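Local coordinates for protein dehydrogenase (Sinorhizobium meliloti, PDB 3UOE) that probably works as an oxidoreductase of the malate/L-lactate dehydrogenase (LDH2/MDH2) family, at residues G205-H210 with A235-A240. Numbering follows the deposited sequence.
Sequences GKINNH and AAQAGA
Asn-208 on helix 204-213 and Gln-237 in segment 235-240, which follows from the short helix 233-237, form the closest pair of CA atoms across the contact, 7.0 Å apart, and the two segments bury 171 Å² between them. Both side chains bend toward each other and join amide to amide: NE2 of Gln-237 donates to OD1 of Asn-208 at 2.6 Å, nearly straight at 165°. The acceptor lies close to the Gln-237 amide plane, whereas the donor stands above the Asn-208 carbonyl plane, 51° out of it; the two amide planes are 71° apart. Beyond CG the glutamine chain is extended, which carries its amide across to the asparagine. Alongside, Ile-207 turns CG2 onto CB of Ala-236 at 4.0 Å and meets CG of Gln-237 at 4.1 Å. Ala-236 also touches Ile-217 and Ala-222, so the apolar patch continues into the connection between the helices. With an alanine in place of Asn-208, NE2 of Gln-237 would probably lose this acceptor, and its amide would be freer to turn. The contact thus pairs buried apolar packing with one neutral amide bond on its more exposed flank, tying the two segments together without a charged pair.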
ATOM      1  N   GLY A 205       5.099  14.721 -13.592  1.00 14.35           N
ATOM      2  CA  GLY A 205       4.618  14.767 -14.959  1.00 14.98           C
ATOM      3  C   GLY A 205       3.548  15.827 -15.139  1.00 15.45           C
ATOM      4  O   GLY A 205       3.584  16.591 -16.104  1.00 17.22           O
ATOM      5  N   LYS A 206       2.599  15.882 -14.208  1.00 15.22           N
ATOM      6  CA  LYS A 206       1.528  16.873 -14.266  1.00 14.83           C
ATOM      7  C   LYS A 206       2.055  18.280 -14.026  1.00 16.40           C
ATOM      8  O   LYS A 206       1.562  19.242 -14.612  1.00 17.80           O
ATOM      9  CB  LYS A 206       0.426  16.561 -13.255  1.00 16.24           C
ATOM     10  CG  LYS A 206      -0.755  17.508 -13.345  1.00 18.88           C
ATOM     11  CD  LYS A 206      -1.683  17.335 -12.175  1.00 22.28           C
ATOM     12  CE  LYS A 206      -2.498  16.062 -12.297  1.00 32.29           C
ATOM     13  NZ  LYS A 206      -3.604  16.228 -13.280  1.00 34.21           N
ATOM     14  N   ILE A 207       3.053  18.408 -13.163  1.00 13.94           N
ATOM     15  CA  ILE A 207       3.624  19.717 -12.917  1.00 16.69           C
ATOM     16  C   ILE A 207       4.362  20.205 -14.161  1.00 14.86           C
ATOM     17  O   ILE A 207       4.285  21.379 -14.507  1.00 14.90           O
ATOM     18  CB  ILE A 207       4.543  19.734 -11.672  1.00 18.31           C
ATOM     19  CG1 ILE A 207       3.700  19.758 -10.396  1.00 15.67           C
ATOM     20  CG2 ILE A 207       5.474  20.947 -11.695  1.00 14.91           C
ATOM     21  CD1 ILE A 207       4.527  19.654  -9.128  1.00 12.37           C
ATOM     22  N   ASN A 208       5.056  19.293 -14.833  1.00 14.90           N
ATOM     23  CA  ASN A 208       5.775  19.622 -16.061  1.00 17.58           C
ATOM     24  C   ASN A 208       4.812  20.140 -17.113  1.00 18.20           C
ATOM     25  O   ASN A 208       5.091  21.132 -17.787  1.00 18.06           O
ATOM     26  CB  ASN A 208       6.528  18.405 -16.598  1.00 16.36           C
ATOM     27  CG  ASN A 208       7.651  17.964 -15.681  1.00 19.77           C
ATOM     28  OD1 ASN A 208       8.080  18.709 -14.800  1.00 23.73           O
ATOM     29  ND2 ASN A 208       8.129  16.750 -15.879  1.00 21.11           N
ATOM     30  N   ASN A 209       3.669  19.471 -17.228  1.00 17.45           N
ATOM     31  CA  ASN A 209       2.605  19.907 -18.118  1.00 16.74           C
ATOM     32  C   ASN A 209       2.140  21.325 -17.793  1.00 18.82           C
ATOM     33  O   ASN A 209       1.875  22.117 -18.700  1.00 21.04           O
ATOM     34  CB  ASN A 209       1.433  18.926 -18.086  1.00 14.63           C
ATOM     35  CG  ASN A 209       0.244  19.411 -18.899  1.00 20.27           C
ATOM     36  OD1 ASN A 209      -0.559  20.224 -18.427  1.00 22.27           O
ATOM     37  ND2 ASN A 209       0.120  18.907 -20.128  1.00 20.16           N
ATOM     38  N   HIS A 210       2.052  21.659 -16.509  1.00 14.99           N
ATOM     39  CA  HIS A 210       1.764  23.036 -16.138  1.00 16.95           C
ATOM     40  C   HIS A 210       2.887  23.989 -16.554  1.00 20.09           C
ATOM     41  O   HIS A 210       2.635  25.022 -17.183  1.00 20.84           O
ATOM     42  CB  HIS A 210       1.489  23.163 -14.643  1.00 18.95           C
ATOM     43  CG  HIS A 210       0.112  22.735 -14.244  1.00 18.52           C
ATOM     44  ND1 HIS A 210      -0.795  23.593 -13.660  1.00 19.14           N
ATOM     45  CD2 HIS A 210      -0.512  21.538 -14.344  1.00 15.95           C
ATOM     46  CE1 HIS A 210      -1.917  22.941 -13.410  1.00 17.19           C
ATOM     47  NE2 HIS A 210      -1.772  21.693 -13.818  1.00 18.98           N
ATOM     48  N   ALA A 235       9.370  26.703 -10.606  1.00 14.86           N
ATOM     49  CA  ALA A 235       9.982  26.625  -9.288  1.00 16.74           C
ATOM     50  C   ALA A 235       9.766  25.210  -8.738  1.00 15.76           C
ATOM     51  O   ALA A 235      10.712  24.518  -8.366  1.00 12.86           O
ATOM     52  CB  ALA A 235       9.377  27.684  -8.348  1.00 12.54           C
ATOM     53  N   ALA A 236       8.509  24.779  -8.719  1.00 15.64           N
ATOM     54  CA  ALA A 236       8.168  23.425  -8.299  1.00 14.51           C
ATOM     55  C   ALA A 236       9.069  22.366  -8.941  1.00 14.42           C
ATOM     56  O   ALA A 236       9.478  21.421  -8.277  1.00 13.86           O
ATOM     57  CB  ALA A 236       6.691  23.135  -8.594  1.00 12.81           C
ATOM     58  N   GLN A 237       9.379  22.525 -10.229  1.00 14.51           N
ATOM     59  CA  GLN A 237      10.181  21.534 -10.942  1.00 16.88           C
ATOM     60  C   GLN A 237      11.524  21.324 -10.244  1.00 15.46           C
ATOM     61  O   GLN A 237      12.050  20.215 -10.196  1.00 13.07           O
ATOM     62  CB  GLN A 237      10.395  21.933 -12.410  1.00 16.79           C
ATOM     63  CG  GLN A 237       9.201  21.647 -13.331  1.00 17.52           C
ATOM     64  CD  GLN A 237       9.506  21.903 -14.812  1.00 18.04           C
ATOM     65  OE1 GLN A 237      10.140  22.890 -15.162  1.00 19.14           O
ATOM     66  NE2 GLN A 237       9.045  21.010 -15.677  1.00 19.26           N
ATOM     67  N   ALA A 238      12.066  22.401  -9.695  1.00 12.56           N
ATOM     68  CA  ALA A 238      13.358  22.344  -9.036  1.00 17.52           C
ATOM     69  C   ALA A 238      13.196  22.164  -7.533  1.00 17.41           C
ATOM     70  O   ALA A 238      14.184  22.184  -6.791  1.00 17.63           O
ATOM     71  CB  ALA A 238      14.161  23.608  -9.342  1.00 14.93           C
ATOM     72  N   GLY A 239      11.950  21.988  -7.090  1.00 14.21           N
ATOM     73  CA  GLY A 239      11.652  21.909  -5.671  1.00 12.47           C
ATOM     74  C   GLY A 239      11.292  20.514  -5.192  1.00 12.15           C
ATOM     75  O   GLY A 239      11.985  19.546  -5.490  1.00 12.42           O
ATOM     76  N   ALA A 240      10.195  20.417  -4.445  1.00 11.12           N
ATOM     77  CA  ALA A 240       9.735  19.140  -3.922  1.00  9.78           C
ATOM     78  C   ALA A 240       8.214  19.107  -3.789  1.00  9.58           C
ATOM     79  O   ALA A 240       7.573  20.107  -3.455  1.00  9.28           O
ATOM     80  CB  ALA A 240      10.417  18.809  -2.584  1.00  7.55           C
TER